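Local coordinates for ABC transporter substrate-binding protein (Rhizobium radiobacter, PDB 6TFX) that binds the opine mannopinic acid as the solute-binding protein of an ABC transporter, probably delivering it for import into the bacterium, at residues H21-T26 against T30-I35; I147-A152 against D158-R163. All coordinates share one frame; numbering follows the deposited sequence.

Contact 1: residues H21-T26 against T30-I35. With N72 ((2~{R})-2-[[(3~{R},4~{R},5~{S})-3,4,5,6-tetrakis(oxidanyl)-2-oxidanylidene-hexyl]amino]pentanedioic acid), chain C.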
loop_
_atom_site.group_PDB
_atom_site.type_symbol
_atom_site.label_atom_id
_atom_site.label_comp_id
_atom_site.label_asym_id
_atom_site.label_seq_id
_atom_site.Cartn_x
_atom_site.Cartn_y
_atom_site.Cartn_z
ATOM N N HIS A 21 10.890 5.789 3.268
ATOM C CA HIS A 21 9.977 6.868 3.668
ATOM C C HIS A 21 9.188 7.446 2.482
ATOM O O HIS A 21 8.313 8.293 2.698
ATOM C CB HIS A 21 10.710 7.984 4.426
ATOM C CG HIS A 21 11.419 7.490 5.653
ATOM N ND1 HIS A 21 12.731 7.831 5.914
ATOM C CD2 HIS A 21 10.983 6.659 6.626
ATOM C CE1 HIS A 21 13.050 7.209 7.040
ATOM N NE2 HIS A 21 12.032 6.504 7.512
ATOM N N PHE A 22 9.503 6.996 1.240
ATOM C CA PHE A 22 8.817 7.443 0.022
ATOM C C PHE A 22 8.225 6.304 -0.796
ATOM O O PHE A 22 7.327 6.548 -1.587
ATOM C CB PHE A 22 9.714 8.304 -0.868
ATOM C CG PHE A 22 10.008 9.635 -0.241
ATOM C CD1 PHE A 22 9.099 10.690 -0.349
ATOM C CD2 PHE A 22 11.227 9.868 0.396
ATOM C CE1 PHE A 22 9.386 11.944 0.228
ATOM C CE2 PHE A 22 11.525 11.127 0.941
ATOM C CZ PHE A 22 10.602 12.151 0.851
ATOM N N ALA A 23 8.770 5.082 -0.665
ATOM C CA ALA A 23 8.319 3.969 -1.497
ATOM C C ALA A 23 6.820 3.742 -1.304
ATOM O O ALA A 23 6.371 3.510 -0.178
ATOM C CB ALA A 23 9.117 2.715 -1.165
ATOM N N THR A 24 6.059 3.875 -2.415
ATOM C CA THR A 24 4.592 3.828 -2.412
ATOM C C THR A 24 4.003 2.786 -3.348
ATOM O O THR A 24 3.023 2.137 -2.984
ATOM C CB THR A 24 4.072 5.229 -2.758
ATOM O OG1 THR A 24 4.573 6.164 -1.792
ATOM C CG2 THR A 24 2.549 5.303 -2.821
ATOM N N THR A 25 4.586 2.621 -4.560
ATOM C CA THR A 25 4.031 1.619 -5.471
ATOM C C THR A 25 4.244 0.229 -4.859
ATOM O O THR A 25 5.191 0.029 -4.079
ATOM C CB THR A 25 4.698 1.700 -6.844
ATOM O OG1 THR A 25 6.052 1.297 -6.709
ATOM C CG2 THR A 25 4.612 3.117 -7.471
ATOM N N THR A 26 3.404 -0.744 -5.242
ATOM C CA THR A 26 3.598 -2.100 -4.696
ATOM C C THR A 26 5.032 -2.589 -4.991
ATOM O O THR A 26 5.671 -3.185 -4.108
ATOM C CB THR A 26 2.590 -3.065 -5.326
ATOM O OG1 THR A 26 1.303 -2.720 -4.829
ATOM C CG2 THR A 26 2.872 -4.520 -4.948
ATOM N N THR A 30 7.634 -3.659 -2.192
ATOM C CA THR A 30 8.054 -5.071 -2.144
ATOM C C THR A 30 9.587 -5.136 -1.997
ATOM O O THR A 30 10.092 -5.809 -1.109
ATOM C CB THR A 30 7.602 -5.827 -3.389
ATOM O OG1 THR A 30 6.178 -5.764 -3.482
ATOM C CG2 THR A 30 8.036 -7.310 -3.356
ATOM N N LEU A 31 10.318 -4.399 -2.846
ATOM C CA LEU A 31 11.776 -4.374 -2.765
ATOM C C LEU A 31 12.222 -3.884 -1.390
ATOM O O LEU A 31 13.078 -4.507 -0.774
ATOM C CB LEU A 31 12.327 -3.470 -3.873
ATOM C CG LEU A 31 12.234 -4.103 -5.266
ATOM C CD1 LEU A 31 12.508 -3.054 -6.376
ATOM C CD2 LEU A 31 13.230 -5.248 -5.420
ATOM N N VAL A 32 11.605 -2.794 -0.878
ATOM C CA VAL A 32 11.931 -2.262 0.448
ATOM C C VAL A 32 11.768 -3.342 1.536
ATOM O O VAL A 32 12.606 -3.438 2.438
ATOM C CB VAL A 32 11.058 -1.001 0.679
ATOM C CG1 VAL A 32 10.870 -0.670 2.148
ATOM C CG2 VAL A 32 11.660 0.180 -0.086
ATOM N N SER A 33 10.708 -4.180 1.423
ATOM C CA SER A 33 10.466 -5.233 2.416
ATOM C C SER A 33 11.538 -6.328 2.411
ATOM O O SER A 33 11.598 -7.128 3.352
ATOM C CB SER A 33 9.086 -5.858 2.236
ATOM O OG SER A 33 9.075 -6.784 1.161
ATOM N N TYR A 34 12.358 -6.388 1.347
ATOM C CA TYR A 34 13.431 -7.411 1.290
ATOM C C TYR A 34 14.762 -6.828 1.795
ATOM O O TYR A 34 15.644 -7.578 2.214
ATOM C CB TYR A 34 13.655 -7.868 -0.161
ATOM C CG TYR A 34 12.466 -8.539 -0.841
ATOM C CD1 TYR A 34 11.292 -8.810 -0.141
ATOM C CD2 TYR A 34 12.472 -8.781 -2.210
ATOM C CE1 TYR A 34 10.180 -9.370 -0.772
ATOM C CE2 TYR A 34 11.377 -9.359 -2.849
ATOM C CZ TYR A 34 10.235 -9.663 -2.127
ATOM O OH TYR A 34 9.150 -10.191 -2.805
ATOM N N ILE A 35 14.924 -5.502 1.682
ATOM C CA ILE A 35 16.177 -4.805 2.004
ATOM C C ILE A 35 16.269 -4.333 3.425
ATOM O O ILE A 35 17.376 -4.286 3.967
ATOM C CB ILE A 35 16.322 -3.583 1.035
ATOM C CG1 ILE A 35 16.317 -4.033 -0.453
ATOM C CG2 ILE A 35 17.549 -2.688 1.356
ATOM C CD1 ILE A 35 15.930 -2.869 -1.447
HETATM O OAB N72 C . -7.229 -4.180 -10.284
HETATM C CAF N72 C . -6.880 -3.228 -9.260
HETATM C CAG N72 C . -5.366 -2.854 -9.123
HETATM O OAC N72 C . -4.517 -3.743 -9.775
HETATM C CAH N72 C . -5.034 -2.407 -7.698
HETATM O OAM N72 C . -5.886 -2.645 -6.643
HETATM C CAI N72 C . -3.828 -2.606 -6.801
HETATM O OAD N72 C . -3.202 -3.841 -7.075
HETATM C CAJ N72 C . -2.965 -1.371 -6.722
HETATM O OAE N72 C . -3.501 -0.257 -6.953
HETATM C CAK N72 C . -1.444 -1.497 -6.424
HETATM N N N72 C . -1.123 -0.968 -5.120
HETATM C CA N72 C . -0.303 0.171 -4.950
HETATM C C N72 C . 0.003 1.023 -6.150
HETATM O O N72 C . -0.569 2.068 -6.659
HETATM C CB N72 C . -0.720 0.923 -3.683
HETATM C CG N72 C . -0.392 2.410 -3.546
HETATM C CD N72 C . -0.218 2.862 -2.094
HETATM O OE1 N72 C . 0.212 2.072 -1.193
HETATM O OE2 N72 C . -0.494 4.047 -1.804
HETATM O OXT N72 C . 1.057 0.514 -6.572
#

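Contact 2: residues I147-A152 against D158-R163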
loop_
_atom_site.group_PDB
_atom_site.type_symbol
_atom_site.label_atom_id
_atom_site.label_comp_id
_atom_site.label_asym_id
_atom_site.label_seq_id
_atom_site.Cartn_x
_atom_site.Cartn_y
_atom_site.Cartn_z
ATOM N N ILE A 147 14.062 1.242 9.305
ATOM C CA ILE A 147 15.230 1.974 9.786
ATOM C C ILE A 147 16.298 2.041 8.702
ATOM O O ILE A 147 16.637 1.033 8.093
ATOM C CB ILE A 147 15.770 1.366 11.103
ATOM C CG1 ILE A 147 14.656 1.216 12.171
ATOM C CG2 ILE A 147 16.986 2.150 11.647
ATOM C CD1 ILE A 147 13.901 2.534 12.566
ATOM N N ILE A 148 16.838 3.239 8.496
ATOM C CA ILE A 148 17.917 3.467 7.527
ATOM C C ILE A 148 19.191 4.001 8.236
ATOM O O ILE A 148 19.086 4.508 9.362
ATOM C CB ILE A 148 17.496 4.367 6.339
ATOM C CG1 ILE A 148 17.381 5.858 6.754
ATOM C CG2 ILE A 148 16.203 3.846 5.698
ATOM C CD1 ILE A 148 17.029 6.814 5.606
ATOM N N PRO A 149 20.378 3.913 7.585
ATOM C CA PRO A 149 21.609 4.348 8.261
ATOM C C PRO A 149 21.822 5.844 8.125
ATOM O O PRO A 149 21.806 6.374 7.018
ATOM C CB PRO A 149 22.728 3.538 7.578
ATOM C CG PRO A 149 22.070 2.766 6.469
ATOM C CD PRO A 149 20.686 3.299 6.275
ATOM N N LYS A 150 22.032 6.514 9.265
ATOM C CA LYS A 150 22.294 7.947 9.313
ATOM C C LYS A 150 23.445 8.308 8.366
ATOM O O LYS A 150 23.284 9.198 7.533
ATOM C CB LYS A 150 22.653 8.340 10.759
ATOM C CG LYS A 150 22.768 9.839 11.017
ATOM C CD LYS A 150 23.091 10.038 12.491
ATOM C CE LYS A 150 23.074 11.473 12.946
ATOM N NZ LYS A 150 23.331 11.561 14.414
ATOM N N LYS A 151 24.590 7.610 8.476
ATOM C CA LYS A 151 25.770 7.929 7.636
ATOM C C LYS A 151 25.531 7.737 6.153
ATOM O O LYS A 151 25.970 8.576 5.349
ATOM C CB LYS A 151 26.986 7.098 8.037
ATOM C CG LYS A 151 27.522 7.327 9.446
ATOM C CD LYS A 151 28.976 6.827 9.594
ATOM C CE LYS A 151 29.238 5.337 9.432
ATOM N NZ LYS A 151 30.492 4.923 10.108
ATOM N N ALA A 152 24.837 6.656 5.776
ATOM C CA ALA A 152 24.578 6.381 4.363
ATOM C C ALA A 152 23.629 7.398 3.758
ATOM O O ALA A 152 23.883 7.896 2.656
ATOM C CB ALA A 152 24.038 4.978 4.191
ATOM N N ASP A 158 20.223 12.469 -2.386
ATOM C CA ASP A 158 19.319 12.208 -3.514
ATOM C C ASP A 158 19.595 10.895 -4.252
ATOM O O ASP A 158 18.710 10.415 -4.965
ATOM C CB ASP A 158 19.320 13.403 -4.494
ATOM C CG ASP A 158 18.575 14.638 -3.989
ATOM O OD1 ASP A 158 17.817 14.520 -2.991
ATOM O OD2 ASP A 158 18.727 15.718 -4.604
ATOM N N ASP A 159 20.799 10.310 -4.085
ATOM C CA ASP A 159 21.145 9.047 -4.737
ATOM C C ASP A 159 20.791 7.829 -3.877
ATOM O O ASP A 159 20.812 6.704 -4.382
ATOM C CB ASP A 159 22.635 9.014 -5.113
ATOM C CG ASP A 159 22.895 8.454 -6.508
ATOM O OD1 ASP A 159 22.092 8.752 -7.431
ATOM O OD2 ASP A 159 23.912 7.744 -6.686
ATOM N N PHE A 160 20.445 8.038 -2.593
ATOM C CA PHE A 160 20.104 6.913 -1.713
ATOM C C PHE A 160 18.939 6.096 -2.278
ATOM O O PHE A 160 18.946 4.871 -2.166
ATOM C CB PHE A 160 19.780 7.405 -0.294
ATOM C CG PHE A 160 19.549 6.310 0.724
ATOM C CD1 PHE A 160 18.272 5.805 0.950
ATOM C CD2 PHE A 160 20.609 5.783 1.454
ATOM C CE1 PHE A 160 18.059 4.801 1.896
ATOM C CE2 PHE A 160 20.397 4.766 2.396
ATOM C CZ PHE A 160 19.126 4.273 2.597
ATOM N N LYS A 161 17.943 6.772 -2.883
ATOM C CA LYS A 161 16.746 6.102 -3.450
ATOM C C LYS A 161 17.078 5.031 -4.522
ATOM O O LYS A 161 16.258 4.139 -4.764
ATOM C CB LYS A 161 15.744 7.133 -3.981
ATOM C CG LYS A 161 16.282 7.975 -5.135
ATOM C CD LYS A 161 15.202 8.852 -5.806
ATOM C CE LYS A 161 14.798 10.081 -5.018
ATOM N NZ LYS A 161 15.898 11.068 -4.900
ATOM N N ARG A 162 18.282 5.115 -5.151
ATOM C CA ARG A 162 18.712 4.114 -6.140
ATOM C C ARG A 162 19.928 3.292 -5.647
ATOM O O ARG A 162 20.350 2.357 -6.322
ATOM C CB ARG A 162 18.956 4.755 -7.523
ATOM C CG ARG A 162 17.663 5.253 -8.185
ATOM C CD ARG A 162 17.811 5.523 -9.681
ATOM N NE ARG A 162 17.667 4.306 -10.495
ATOM C CZ ARG A 162 16.515 3.860 -10.990
ATOM N NH1 ARG A 162 15.384 4.516 -10.754
ATOM N NH2 ARG A 162 16.483 2.753 -11.721
ATOM N N ARG A 163 20.470 3.626 -4.445
ATOM C CA ARG A 163 21.609 2.906 -3.847
ATOM C C ARG A 163 21.264 2.690 -2.369
ATOM O O ARG A 163 21.896 3.297 -1.488
ATOM C CB ARG A 163 22.897 3.719 -4.010
ATOM C CG ARG A 163 23.363 3.828 -5.463
ATOM C CD ARG A 163 24.639 4.647 -5.591
ATOM N NE ARG A 163 25.753 4.069 -4.837
ATOM C CZ ARG A 163 26.577 4.768 -4.060
ATOM N NH1 ARG A 163 26.434 6.084 -3.939
ATOM N NH2 ARG A 163 27.557 4.161 -3.410
#

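Contact 1: residues H21-T26 against T30-I35
With OG1 of Thr-30 set beside its own backbone N (chi1 -59°), the hydroxyl faces the preceding turn and reaches Thr-26 O at 2.7 Å from Thr-30 OG1. The same carbonyl takes the helical bond from Thr-30 N to Thr-26 O at 2.8 Å, so one oxygen is gripped by two donors of a single residue. They approach differently: Thr-30 N lies 19° from the carbonyl plane, whereas Thr-30 OG1 stands well above it. Thr-26 sets OG1 beside its backbone N (chi1 -69°), which places Thr-26 CG2 anti to that N, 3.8 Å from Thr-30 OG1. Further back, the methyl of Ala-23 meets one branch of Val-32, CB to CG2, in an apolar touch that lays the incoming loop against the helix flank; Val-32 also touches Phe-146.

The arrangement is the start of helix 26-35, with Thr-25 as N-cap, its OG1 accepting from Asp-28 N. Here the helix begins at the opine. Thr-26 N donates to carboxylate oxygen OXT of the ligand (3.0 Å between Thr-26 N and OXT), and Thr-26 OG1 lies 3.0 Å from the ligand amine N. On the adjacent stretch, Thr-24 CG2 comes to 3.4 Å from ligand OE2, while the Thr-24 carbonyl is held by Arg-29. The first turn thus ties its own backbone together through Thr-26 O while Thr-26 N meets the ligand, and the positive end of the helix dipole would probably help to stabilise the bound carboxylate.

Contact 2: residues I147-A152 against D158-R163
The ring of Phe-160 rests against Ile-148, Pro-149 and Ala-152 in a purely apolar contact; no hydrogen bond joins 147-152 to 158-163. Phe-160 carries CG anti to its backbone N (chi1 -174°), which extends the benzyl group from its turn toward the start of helix 150-156. The far end of the ring does most of the touching. Its CZ lies 4.1 Å from Ile-148 CB and is equally close to Pro-149 CD, both approaching obliquely. Ala-152 arrives differently: its methyl sits at the ring edge, near the ring plane, with Ala-152 CB 4.1 Å from Phe-160 CE2. Beside it, Phe-160 CD2 passes the Ala-152 carbonyl group at 4.1 Å from Ala-152 O. Separations of this size describe ordinary van der Waals packing, and together the three residues cradle the outer part of the ring.

In this family 5 solute-binding protein the contact closes the short helix 150-156, entered through its N-cap Pro-149, against the loop that leads on to strand 170-176. Ala-152 belongs to the first turn, and the chain leaving the helix folds back to lay Phe-160 against its beginning. Aromatic packing adds Phe-153 of the same helix, whose ring meets that of Phe-160 edge-to-face, and Tyr-36 also touches Phe-160.

Hydrogen bonds run within 158-163 and from 147-152 to its surroundings. Lys-161 NZ donates to Asp-158 O at 2.9 Å between the two atoms, in the carbonyl plane and on a lone pair, so the lysine chain curls back over the turn. The backbone donates from Arg-162 N to Asp-159 O and from Arg-163 N to Phe-160 O. In 147-152, Ser-94 OG bonds Ile-148 N and Asp-90 OD1 bonds Lys-150 N, tying the helix start to helix 88-98.

In the fold
Contact 1 closes before contact 2 opens along the chain, yet their centres lie about 13 Å apart, and they touch where His-21 CE1 packs on Ile-148 CD1 at 4.2 Å. Helix 88-98 borders both: His-21 and Phe-22 pack on it in contact 1, as do Ile-147, Ile-148 and Lys-150 in contact 2. The chain just past helix 26-35 adds a second link, since Tyr-36 touches Ile-148 and Phe-160. Contact 1, its centre about 9 Å from the centre of the chain, holds Thr-24, Thr-25 and Thr-26 of the opine pocket. The centre of contact 2 lies about 21 Å from that of the chain, as plain packing between helix 150-156 and its following loop, away from the annotated sites.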